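Local atomic coordinates of vanadium-dependent bromoperoxidase (Corallina officinalis, PDB entry 1QHB), a protein that catalyses the halogenation of organic substrates with hydrogen peroxide and bromide, using a bound vanadate ion, and takes a calcium ion for stability. Residues Leu167-Glu172 with Gly288-Thr293; Ser447-Gln452 with Gly462-Leu467; Val372-Ala377 with Leu576-Asn581; Cys492-Lys497 with Leu562-Ala567. All coordinates share one frame; numbering follows the deposited sequence.

Interaction 1: Leu167-Glu172 with Gly288-Thr293; sequences LGRDIE and GRDFMT
R169 and D170 are the two central residues of a type I beta turn, G168 to I171, that follows directly on helix 153-167, and both reach to the loop 288-293. The turn is closed by the backbone bond from I171 N to G168 O, and from this corner the two side chains run out to different residues of the other loop. R169, bent at chi3 (-136°), puts NH1 2.9 Å from D290 OD1 in a salt bridge. The oxygen lies in the plane of the guanidinium, yet NH1 comes to it from above the carboxylate plane, and the two groups are turned 65° apart. CD of R169 lies 3.4 Å from the same D290 OD1. M547 O takes the NE hydrogen and P468 O one of NH2, so each guanidinium nitrogen has a partner and the flat group can hardly rotate. This ties the turn to the end of helix 530-548 and to the loop at P468; the side chain of R169 is about 10 Å from that of R545, a vanadate-binding residue by similarity. G288 N gives a bent hydrogen bond of 2.8 Å to D170 OD2, again from above the carboxylate. The other oxygen, OD1, pairs with R324 NE, and R324 NH2 reaches D290 OD1; one arginine thus links the two acids, whose OD2 atoms stay 5.4 Å apart. With a leucine in place of D170, G288 N would probably lose its acceptor and R324 one of its two carboxylate mates. R169 and R324 together probably keep D290 ionised.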
loop_
_atom_site.group_PDB
_atom_site.type_symbol
_atom_site.label_atom_id
_atom_site.label_comp_id
_atom_site.label_asym_id
_atom_site.label_seq_id
_atom_site.Cartn_x
_atom_site.Cartn_y
_atom_site.Cartn_z
ATOM N N LEU A 167 61.411 23.099 2.000
ATOM C CA LEU A 167 62.699 23.756 2.270
ATOM C C LEU A 167 62.567 24.735 3.412
ATOM O O LEU A 167 63.535 24.990 4.138
ATOM C CB LEU A 167 63.187 24.478 1.009
ATOM C CG LEU A 167 63.494 23.636 -0.222
ATOM C CD1 LEU A 167 63.598 24.505 -1.469
ATOM C CD2 LEU A 167 64.788 22.848 -0.023
ATOM N N GLY A 168 61.364 25.331 3.625
ATOM C CA GLY A 168 61.200 26.275 4.731
ATOM C C GLY A 168 60.636 25.590 5.973
ATOM O O GLY A 168 60.123 26.331 6.839
ATOM N N ARG A 169 60.764 24.275 6.156
ATOM C CA ARG A 169 60.154 23.620 7.307
ATOM C C ARG A 169 60.629 24.095 8.659
ATOM O O ARG A 169 59.909 23.964 9.653
ATOM C CB ARG A 169 60.361 22.091 7.270
ATOM C CG ARG A 169 59.132 21.237 7.027
ATOM C CD ARG A 169 59.319 19.792 6.619
ATOM N NE ARG A 169 58.325 19.540 5.485
ATOM C CZ ARG A 169 58.579 18.600 4.602
ATOM N NH1 ARG A 169 59.709 17.884 4.679
ATOM N NH2 ARG A 169 57.730 18.328 3.619
ATOM N N ASP A 170 61.883 24.544 8.794
ATOM C CA ASP A 170 62.400 24.908 10.107
ATOM C C ASP A 170 62.374 26.404 10.331
ATOM O O ASP A 170 62.837 26.912 11.336
ATOM C CB ASP A 170 63.759 24.239 10.338
ATOM C CG ASP A 170 63.523 22.736 10.420
ATOM O OD1 ASP A 170 62.799 22.280 11.343
ATOM O OD2 ASP A 170 64.011 22.037 9.532
ATOM N N ILE A 171 61.658 27.149 9.531
ATOM C CA ILE A 171 61.392 28.564 9.688
ATOM C C ILE A 171 60.268 28.742 10.702
ATOM O O ILE A 171 59.263 28.012 10.670
ATOM C CB ILE A 171 60.977 29.141 8.325
ATOM C CG1 ILE A 171 62.239 29.209 7.445
ATOM C CG2 ILE A 171 60.380 30.528 8.452
ATOM C CD1 ILE A 171 62.020 29.745 6.052
ATOM N N GLU A 172 60.388 29.744 11.579
ATOM C CA GLU A 172 59.395 30.042 12.560
ATOM C C GLU A 172 58.270 30.912 12.035
ATOM O O GLU A 172 58.526 31.946 11.428
ATOM C CB GLU A 172 59.994 30.787 13.790
ATOM C CG GLU A 172 61.074 29.931 14.422
ATOM C CD GLU A 172 61.663 30.503 15.690
ATOM O OE1 GLU A 172 61.134 31.448 16.299
ATOM O OE2 GLU A 172 62.677 29.946 16.145
ATOM N N GLY A 288 65.471 20.025 10.917
ATOM C CA GLY A 288 66.339 19.729 9.805
ATOM C C GLY A 288 66.397 18.293 9.343
ATOM O O GLY A 288 67.127 17.964 8.414
ATOM N N ARG A 289 65.719 17.355 9.968
ATOM C CA ARG A 289 65.784 15.974 9.486
ATOM C C ARG A 289 64.515 15.684 8.676
ATOM O O ARG A 289 63.400 15.746 9.207
ATOM C CB ARG A 289 65.970 15.039 10.666
ATOM C CG ARG A 289 66.022 13.559 10.309
ATOM C CD ARG A 289 66.141 12.695 11.569
ATOM N NE ARG A 289 66.337 11.321 11.085
ATOM C CZ ARG A 289 66.079 10.194 11.711
ATOM N NH1 ARG A 289 65.579 10.251 12.948
ATOM N NH2 ARG A 289 66.326 9.059 11.075
ATOM N N ASP A 290 64.680 15.471 7.387
ATOM C CA ASP A 290 63.582 15.138 6.482
ATOM C C ASP A 290 63.830 13.723 5.971
ATOM O O ASP A 290 64.917 13.177 6.196
ATOM C CB ASP A 290 63.424 16.108 5.341
ATOM C CG ASP A 290 63.135 17.520 5.802
ATOM O OD1 ASP A 290 62.042 17.728 6.397
ATOM O OD2 ASP A 290 63.972 18.431 5.566
ATOM N N PHE A 291 62.872 13.122 5.299
ATOM C CA PHE A 291 62.882 11.710 4.974
ATOM C C PHE A 291 62.510 11.461 3.529
ATOM O O PHE A 291 61.942 12.359 2.890
ATOM C CB PHE A 291 61.866 10.920 5.836
ATOM C CG PHE A 291 62.117 11.064 7.322
ATOM C CD1 PHE A 291 62.970 10.187 7.958
ATOM C CD2 PHE A 291 61.509 12.063 8.074
ATOM C CE1 PHE A 291 63.223 10.275 9.316
ATOM C CE2 PHE A 291 61.773 12.174 9.421
ATOM C CZ PHE A 291 62.641 11.291 10.042
ATOM N N MET A 292 62.858 10.254 3.091
ATOM C CA MET A 292 62.547 9.846 1.735
ATOM C C MET A 292 63.187 10.761 0.704
ATOM O O MET A 292 62.602 11.048 -0.326
ATOM C CB MET A 292 61.007 9.790 1.573
ATOM C CG MET A 292 60.381 8.643 2.272
ATOM S SD MET A 292 58.592 8.689 2.458
ATOM C CE MET A 292 58.116 8.502 0.732
ATOM N N THR A 293 64.431 11.161 0.932
ATOM C CA THR A 293 65.156 12.025 0.021
ATOM C C THR A 293 66.111 11.177 -0.810
ATOM O O THR A 293 66.765 11.706 -1.709
ATOM C CB THR A 293 65.988 13.069 0.790
ATOM O OG1 THR A 293 66.858 12.403 1.735
ATOM C CG2 THR A 293 65.053 13.974 1.584
#

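Interaction 2: Ser447-Gln452 with Gly462-Leu467; sequences SSNEKQ and GKSFLL
N449 directs its amide across to S464 and L466 with chi1 at -72°, which sets CG opposite its own carbonyl carbon, while S464 turns OG (chi1 161°) away from its backbone N and round to meet that amide. N449 ND2 is the working atom. It lies 2.9 Å from L466 O, which sits almost in the amide plane, and this is the shortest of its three bonds. At 3.3 Å from S464 O the same nitrogen makes a second hydrogen bond, reaching this carbonyl from above its plane, 67° out of it, and not on a lone pair. S464 OG, also 3.3 Å from ND2, adds a weak third. One NH2 group therefore holds two backbone carbonyls two residues apart in the chain, and three acceptors limit its rotation. The hydroxyl of S464 has a firmer partner in T293 O and also receives a long, weak bond from L466 N, 3.4 Å from OG, inside its own loop. CB of N449 packs on CB of S464 at 4.0 Å, so the asparagine stem is in contact as well as its end. Replacing N449 by a leucine would probably strip the carbonyls of S464 and L466 of this buried donor and leave the loop freer to drift from the helix. T293 and P468 also touch the asparagine, while F465 faces away from it and packs on helix 407-422 and on L442 and A446. A side-chain amide of a helix is thus bonded to backbone carbonyls of the loop 462-467, which passes across the helix 439-456 that it follows.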
loop_
_atom_site.group_PDB
_atom_site.type_symbol
_atom_site.label_atom_id
_atom_site.label_comp_id
_atom_site.label_asym_id
_atom_site.label_seq_id
_atom_site.Cartn_x
_atom_site.Cartn_y
_atom_site.Cartn_z
ATOM N N SER A 447 70.217 20.114 -3.620
ATOM C CA SER A 447 71.312 20.465 -2.712
ATOM C C SER A 447 70.897 20.144 -1.299
ATOM O O SER A 447 71.624 19.478 -0.571
ATOM C CB SER A 447 71.671 21.927 -2.965
ATOM O OG SER A 447 72.398 22.482 -1.876
ATOM N N SER A 448 69.642 20.453 -0.931
ATOM C CA SER A 448 69.205 20.063 0.428
ATOM C C SER A 448 69.160 18.545 0.545
ATOM O O SER A 448 69.551 18.055 1.589
ATOM C CB SER A 448 67.855 20.718 0.737
ATOM O OG SER A 448 67.310 20.228 1.967
ATOM N N ASN A 449 68.679 17.806 -0.458
ATOM C CA ASN A 449 68.602 16.353 -0.372
ATOM C C ASN A 449 69.981 15.692 -0.339
ATOM O O ASN A 449 70.169 14.646 0.313
ATOM C CB ASN A 449 67.804 15.828 -1.566
ATOM C CG ASN A 449 66.314 16.140 -1.471
ATOM O OD1 ASN A 449 65.848 16.612 -0.438
ATOM N ND2 ASN A 449 65.483 15.916 -2.473
ATOM N N GLU A 450 70.972 16.273 -1.043
ATOM C CA GLU A 450 72.328 15.700 -0.985
ATOM C C GLU A 450 72.831 15.767 0.461
ATOM O O GLU A 450 73.255 14.709 0.971
ATOM C CB GLU A 450 73.295 16.390 -1.929
ATOM C CG GLU A 450 74.730 15.888 -1.818
ATOM C CD GLU A 450 75.683 16.610 -2.750
ATOM O OE1 GLU A 450 75.407 17.760 -3.161
ATOM O OE2 GLU A 450 76.737 16.016 -3.080
ATOM N N LYS A 451 72.598 16.935 1.119
ATOM C CA LYS A 451 73.032 16.952 2.524
ATOM C C LYS A 451 72.292 15.943 3.348
ATOM O O LYS A 451 72.888 15.296 4.209
ATOM C CB LYS A 451 72.797 18.343 3.144
ATOM C CG LYS A 451 73.550 19.448 2.433
ATOM C CD LYS A 451 72.969 20.802 2.834
ATOM C CE LYS A 451 73.685 21.907 2.064
ATOM N NZ LYS A 451 73.518 23.233 2.724
ATOM N N GLN A 452 70.976 15.803 3.151
ATOM C CA GLN A 452 70.248 14.793 3.962
ATOM C C GLN A 452 70.802 13.416 3.686
ATOM O O GLN A 452 71.081 12.631 4.596
ATOM C CB GLN A 452 68.743 14.888 3.616
ATOM C CG GLN A 452 67.917 13.967 4.510
ATOM C CD GLN A 452 67.881 14.384 5.966
ATOM O OE1 GLN A 452 67.432 15.484 6.334
ATOM N NE2 GLN A 452 68.338 13.500 6.844
ATOM N N GLY A 462 72.404 9.223 -9.327
ATOM C CA GLY A 462 71.854 10.498 -9.697
ATOM C C GLY A 462 71.669 11.478 -8.551
ATOM O O GLY A 462 71.930 11.245 -7.378
ATOM N N LYS A 463 71.218 12.666 -8.940
ATOM C CA LYS A 463 70.856 13.716 -7.993
ATOM C C LYS A 463 69.461 13.311 -7.480
ATOM O O LYS A 463 68.822 12.420 -8.079
ATOM C CB LYS A 463 70.803 15.083 -8.645
ATOM C CG LYS A 463 72.138 15.626 -9.117
ATOM C CD LYS A 463 72.117 17.141 -9.203
ATOM C CE LYS A 463 71.853 17.616 -10.612
ATOM N NZ LYS A 463 71.816 19.107 -10.643
ATOM N N SER A 464 69.017 13.916 -6.378
ATOM C CA SER A 464 67.688 13.552 -5.907
ATOM C C SER A 464 66.796 14.782 -5.970
ATOM O O SER A 464 67.144 15.763 -5.297
ATOM C CB SER A 464 67.714 13.023 -4.473
ATOM O OG SER A 464 66.377 13.129 -3.988
ATOM N N PHE A 465 65.743 14.740 -6.821
ATOM C CA PHE A 465 64.849 15.899 -6.823
ATOM C C PHE A 465 63.556 15.546 -6.076
ATOM O O PHE A 465 62.554 16.230 -6.229
ATOM C CB PHE A 465 64.567 16.393 -8.244
ATOM C CG PHE A 465 65.870 16.690 -8.974
ATOM C CD1 PHE A 465 66.502 17.917 -8.824
ATOM C CD2 PHE A 465 66.434 15.743 -9.808
ATOM C CE1 PHE A 465 67.683 18.178 -9.492
ATOM C CE2 PHE A 465 67.622 16.012 -10.480
ATOM C CZ PHE A 465 68.272 17.219 -10.306
ATOM N N LEU A 466 63.528 14.471 -5.278
ATOM C CA LEU A 466 62.388 14.059 -4.527
ATOM C C LEU A 466 61.896 15.125 -3.545
ATOM O O LEU A 466 62.653 15.976 -3.062
ATOM C CB LEU A 466 62.759 12.805 -3.741
ATOM C CG LEU A 466 63.193 11.642 -4.656
ATOM C CD1 LEU A 466 63.920 10.644 -3.764
ATOM C CD2 LEU A 466 62.023 11.050 -5.411
ATOM N N LEU A 467 60.587 15.061 -3.243
ATOM C CA LEU A 467 60.038 16.021 -2.270
ATOM C C LEU A 467 60.377 15.487 -0.887
ATOM O O LEU A 467 60.006 14.370 -0.502
ATOM C CB LEU A 467 58.515 16.100 -2.516
ATOM C CG LEU A 467 57.710 16.881 -1.471
ATOM C CD1 LEU A 467 57.887 18.368 -1.621
ATOM C CD2 LEU A 467 56.207 16.617 -1.633
#

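Interaction 3: Val372-Ala377 with Leu576-Asn581; sequences VNFGSA and LTYGEN
The side chains of F374 and Y578 run past one another from opposite ends, their rings tilted 47° apart with centroids 5.5 Å from one another, so the pair is neither a stack nor a T. The touching atoms are F374 CZ and Y578 CD1, at 3.8 Å. E580 comes to F374 from another quarter: its chain bends at chi2 (84°) and brings OE1 to the ring edge, 3.5 Å from CZ of F374 and near the ring plane. The carboxylate is turned almost square to the ring, and its negative charge probably suits the positively polarised rim hydrogens. N373, next to F374, sends ND2 to water 1 at 2.7 Å, and the water gives a hydrogen to E580 OE2, though that distance is so short that its exact value is doubtful. The asparagine amide is held more firmly by T131 of the second subunit, which also packs on Y578. F582 meets both rings edge-to-face and completes an aromatic cluster, while P358 lies against F374 and E580. F374 stands about 4 Å, side chain to side chain, from the calcium ligand F359; this is the aromatic packing behind the calcium-binding loop, at a subunit interface of the dodecamer.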
loop_
_atom_site.group_PDB
_atom_site.type_symbol
_atom_site.label_atom_id
_atom_site.label_comp_id
_atom_site.label_asym_id
_atom_site.label_seq_id
_atom_site.Cartn_x
_atom_site.Cartn_y
_atom_site.Cartn_z
ATOM N N VAL A 372 22.107 19.004 28.128
ATOM C CA VAL A 372 21.825 17.854 27.277
ATOM C C VAL A 372 21.509 18.338 25.866
ATOM O O VAL A 372 22.136 17.934 24.904
ATOM C CB VAL A 372 20.660 17.015 27.846
ATOM C CG1 VAL A 372 20.349 15.875 26.894
ATOM C CG2 VAL A 372 21.018 16.488 29.225
ATOM N N ASN A 373 20.436 19.130 25.757
ATOM C CA ASN A 373 20.073 19.732 24.486
ATOM C C ASN A 373 20.470 21.207 24.587
ATOM O O ASN A 373 20.102 21.979 25.505
ATOM C CB ASN A 373 18.573 19.688 24.163
ATOM C CG ASN A 373 18.014 18.316 23.866
ATOM O OD1 ASN A 373 18.742 17.380 23.550
ATOM N ND2 ASN A 373 16.706 18.110 23.987
ATOM N N PHE A 374 21.038 21.741 23.497
ATOM C CA PHE A 374 21.360 23.164 23.357
ATOM C C PHE A 374 22.433 23.677 24.302
ATOM O O PHE A 374 22.660 24.903 24.369
ATOM C CB PHE A 374 20.065 24.033 23.481
ATOM C CG PHE A 374 18.874 23.381 22.805
ATOM C CD1 PHE A 374 18.942 22.939 21.495
ATOM C CD2 PHE A 374 17.736 23.111 23.555
ATOM C CE1 PHE A 374 17.875 22.283 20.926
ATOM C CE2 PHE A 374 16.649 22.466 22.986
ATOM C CZ PHE A 374 16.721 22.047 21.668
ATOM N N GLY A 375 23.115 22.798 25.034
ATOM C CA GLY A 375 24.158 23.128 25.966
ATOM C C GLY A 375 25.489 22.443 25.676
ATOM O O GLY A 375 25.755 21.887 24.594
ATOM N N SER A 376 26.365 22.432 26.698
ATOM C CA SER A 376 27.691 21.854 26.431
ATOM C C SER A 376 27.687 20.401 26.029
ATOM O O SER A 376 28.442 20.001 25.112
ATOM C CB SER A 376 28.544 22.152 27.650
ATOM O OG SER A 376 28.035 21.506 28.782
ATOM N N ALA A 377 26.913 19.520 26.635
ATOM C CA ALA A 377 26.929 18.089 26.281
ATOM C C ALA A 377 26.495 17.867 24.843
ATOM O O ALA A 377 27.028 17.013 24.119
ATOM C CB ALA A 377 25.993 17.261 27.128
ATOM N N LEU A 576 14.325 17.319 12.697
ATOM C CA LEU A 576 13.019 16.707 12.829
ATOM C C LEU A 576 12.809 16.111 14.203
ATOM O O LEU A 576 11.670 15.834 14.527
ATOM C CB LEU A 576 12.813 15.637 11.769
ATOM C CG LEU A 576 12.949 16.123 10.305
ATOM C CD1 LEU A 576 12.895 14.900 9.406
ATOM C CD2 LEU A 576 11.851 17.104 9.952
ATOM N N THR A 577 13.825 15.977 15.049
ATOM C CA THR A 577 13.657 15.345 16.340
ATOM C C THR A 577 13.248 16.215 17.490
ATOM O O THR A 577 12.906 15.653 18.536
ATOM C CB THR A 577 15.021 14.672 16.710
ATOM O OG1 THR A 577 16.037 15.689 16.838
ATOM C CG2 THR A 577 15.464 13.721 15.629
ATOM N N TYR A 578 13.363 17.532 17.410
ATOM C CA TYR A 578 13.121 18.450 18.503
ATOM C C TYR A 578 11.709 19.052 18.459
ATOM O O TYR A 578 11.197 19.335 17.376
ATOM C CB TYR A 578 14.063 19.672 18.457
ATOM C CG TYR A 578 15.521 19.264 18.445
ATOM C CD1 TYR A 578 16.200 18.893 19.600
ATOM C CD2 TYR A 578 16.187 19.227 17.242
ATOM C CE1 TYR A 578 17.519 18.483 19.538
ATOM C CE2 TYR A 578 17.517 18.842 17.173
ATOM C CZ TYR A 578 18.162 18.471 18.324
ATOM O OH TYR A 578 19.489 18.071 18.198
ATOM N N GLY A 579 11.141 19.290 19.641
ATOM C CA GLY A 579 9.801 19.910 19.603
ATOM C C GLY A 579 9.975 21.427 19.782
ATOM O O GLY A 579 9.061 22.186 19.456
ATOM N N GLU A 580 11.115 21.915 20.264
ATOM C CA GLU A 580 11.289 23.338 20.481
ATOM C C GLU A 580 11.285 24.141 19.184
ATOM O O GLU A 580 11.510 23.692 18.068
ATOM C CB GLU A 580 12.589 23.585 21.274
ATOM C CG GLU A 580 12.592 23.089 22.695
ATOM C CD GLU A 580 12.933 21.638 22.883
ATOM O OE1 GLU A 580 13.392 20.870 22.020
ATOM O OE2 GLU A 580 12.755 21.180 24.045
ATOM N N ASN A 581 11.112 25.456 19.349
ATOM C CA ASN A 581 11.097 26.386 18.201
ATOM C C ASN A 581 12.444 27.079 18.195
ATOM O O ASN A 581 12.748 27.970 18.998
ATOM C CB ASN A 581 9.948 27.354 18.420
ATOM C CG ASN A 581 9.990 28.594 17.569
ATOM O OD1 ASN A 581 10.595 28.631 16.499
ATOM N ND2 ASN A 581 9.343 29.660 18.025
HETATM O O HOH W 1 14.569 19.667 24.553
#

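Interaction 4: Cys492-Lys497 with Leu562-Ala567; sequences CVTILK and LGEQIA
The flat group here is the carboxylate of E564, and T494 meets its stem instead: T494 OG1 lies 3.7 Å from E564 CG and as far from its CA. The carboxylate is reached at OE2, where water 2 donates from 2.8 Å and the backbone N of F589 adds a second bond. With chi1 179° and chi2 175° E564 runs straight out and crosses T494 at about a right angle. Water 2 also donates to T494 OG1 at 2.8 Å and accepts from K497 NZ at 2.7 Å, so this one water, among buried residues, connects three side chains. The hydroxyl of T494 is bonded to G490 O, one turn back in its own helix. K497 NZ stays 4.8 Å from E564 OE2, and the water mediates between these opposite charges. On the apolar side, T494 CG2 packs on A567 CB at 3.7 Å, with I495 CD1 at 4.1 Å from the same methyl. The small A567 and T494 are consistent with axes 8.5 Å apart, crossing at -50°. H485 lies in the first turn of helix 484-499 and H551 just before helix 553-574, but this crossing, away from the vanadate site, packs the helical core typical of vanadium haloperoxidases.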
loop_
_atom_site.group_PDB
_atom_site.type_symbol
_atom_site.label_atom_id
_atom_site.label_comp_id
_atom_site.label_asym_id
_atom_site.label_seq_id
_atom_site.Cartn_x
_atom_site.Cartn_y
_atom_site.Cartn_z
ATOM N N CYS A 492 33.529 19.458 11.426
ATOM C CA CYS A 492 33.604 19.873 12.792
ATOM C C CYS A 492 33.521 21.405 12.980
ATOM O O CYS A 492 32.801 21.832 13.878
ATOM C CB CYS A 492 34.912 19.320 13.421
ATOM S SG CYS A 492 34.992 17.534 13.600
ATOM N N VAL A 493 34.194 22.243 12.187
ATOM C CA VAL A 493 34.080 23.669 12.451
ATOM C C VAL A 493 32.700 24.184 12.011
ATOM O O VAL A 493 32.247 25.141 12.596
ATOM C CB VAL A 493 35.241 24.549 11.932
ATOM C CG1 VAL A 493 36.594 24.111 12.503
ATOM C CG2 VAL A 493 35.253 24.569 10.424
ATOM N N THR A 494 32.015 23.528 11.087
ATOM C CA THR A 494 30.643 23.851 10.706
ATOM C C THR A 494 29.736 23.630 11.912
ATOM O O THR A 494 29.003 24.582 12.265
ATOM C CB THR A 494 30.186 23.005 9.505
ATOM O OG1 THR A 494 31.040 23.382 8.426
ATOM C CG2 THR A 494 28.742 23.301 9.078
ATOM N N ILE A 495 29.949 22.534 12.661
ATOM C CA ILE A 495 29.106 22.314 13.850
ATOM C C ILE A 495 29.339 23.391 14.887
ATOM O O ILE A 495 28.407 23.885 15.566
ATOM C CB ILE A 495 29.431 20.933 14.469
ATOM C CG1 ILE A 495 28.966 19.757 13.641
ATOM C CG2 ILE A 495 28.837 20.795 15.899
ATOM C CD1 ILE A 495 27.498 19.806 13.167
ATOM N N LEU A 496 30.607 23.681 15.184
ATOM C CA LEU A 496 30.933 24.699 16.173
ATOM C C LEU A 496 30.450 26.088 15.736
ATOM O O LEU A 496 30.025 26.842 16.604
ATOM C CB LEU A 496 32.453 24.733 16.414
ATOM C CG LEU A 496 33.076 23.484 17.048
ATOM C CD1 LEU A 496 34.610 23.616 17.047
ATOM C CD2 LEU A 496 32.547 23.256 18.443
ATOM N N LYS A 497 30.559 26.461 14.454
ATOM C CA LYS A 497 30.085 27.822 14.112
ATOM C C LYS A 497 28.554 27.850 14.198
ATOM O O LYS A 497 28.042 28.899 14.485
ATOM C CB LYS A 497 30.525 28.277 12.746
ATOM C CG LYS A 497 32.012 28.442 12.468
ATOM C CD LYS A 497 32.274 28.971 11.088
ATOM C CE LYS A 497 31.890 27.959 10.036
ATOM N NZ LYS A 497 32.369 28.248 8.654
ATOM N N LEU A 562 33.391 19.632 1.242
ATOM C CA LEU A 562 32.618 18.393 1.354
ATOM C C LEU A 562 32.198 18.132 2.788
ATOM O O LEU A 562 31.014 17.736 3.002
ATOM C CB LEU A 562 33.403 17.200 0.809
ATOM C CG LEU A 562 32.816 15.799 0.887
ATOM C CD1 LEU A 562 31.675 15.696 -0.127
ATOM C CD2 LEU A 562 33.800 14.662 0.626
ATOM N N GLY A 563 33.076 18.418 3.759
ATOM C CA GLY A 563 32.733 18.134 5.138
ATOM C C GLY A 563 31.666 19.093 5.618
ATOM O O GLY A 563 30.832 18.773 6.492
ATOM N N GLU A 564 31.711 20.301 5.099
ATOM C CA GLU A 564 30.698 21.307 5.424
ATOM C C GLU A 564 29.318 20.778 5.012
ATOM O O GLU A 564 28.361 20.921 5.778
ATOM C CB GLU A 564 30.942 22.601 4.633
ATOM C CG GLU A 564 29.894 23.669 4.934
ATOM C CD GLU A 564 30.201 24.978 4.246
ATOM O OE1 GLU A 564 30.351 24.980 3.007
ATOM O OE2 GLU A 564 30.279 26.008 4.920
ATOM N N GLN A 565 29.191 20.204 3.806
ATOM C CA GLN A 565 27.914 19.669 3.346
ATOM C C GLN A 565 27.401 18.518 4.223
ATOM O O GLN A 565 26.192 18.278 4.374
ATOM C CB GLN A 565 28.031 19.071 1.920
ATOM C CG GLN A 565 28.275 20.074 0.804
ATOM C CD GLN A 565 28.695 19.456 -0.526
ATOM O OE1 GLN A 565 28.062 18.571 -1.088
ATOM N NE2 GLN A 565 29.823 19.948 -1.083
ATOM N N ILE A 566 28.357 17.681 4.662
ATOM C CA ILE A 566 27.987 16.508 5.465
ATOM C C ILE A 566 27.399 17.020 6.763
ATOM O O ILE A 566 26.361 16.545 7.179
ATOM C CB ILE A 566 29.202 15.580 5.699
ATOM C CG1 ILE A 566 29.694 14.833 4.452
ATOM C CG2 ILE A 566 28.939 14.556 6.780
ATOM C CD1 ILE A 566 28.618 14.093 3.683
ATOM N N ALA A 567 28.049 17.981 7.426
ATOM C CA ALA A 567 27.590 18.549 8.679
ATOM C C ALA A 567 26.220 19.196 8.539
ATOM O O ALA A 567 25.354 18.946 9.374
ATOM C CB ALA A 567 28.537 19.614 9.206
HETATM O O HOH W 2 31.120 26.064 7.566
#

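From the N terminus, interaction 1 closes first, joining the turn after helix 153-167 to the loop before helix 295-302, 115 residues on. Interaction 3 opens next, at 372-377, and closes near the C terminus at 576-581; inside its long loop interactions 2 and 4 are nested in series and do not cross. Interaction 2 brings the chain just after helix 439-456 back onto that helix, and interaction 4 pairs helices 484-499 and 553-574. Interactions 1 and 2 touch through D290 N to Q452 OE1 and T293 O to S464 OG, making one continuous region. Interactions 3 and 4 lie on the other side of the chain's centre, their own centres about 18 Å apart.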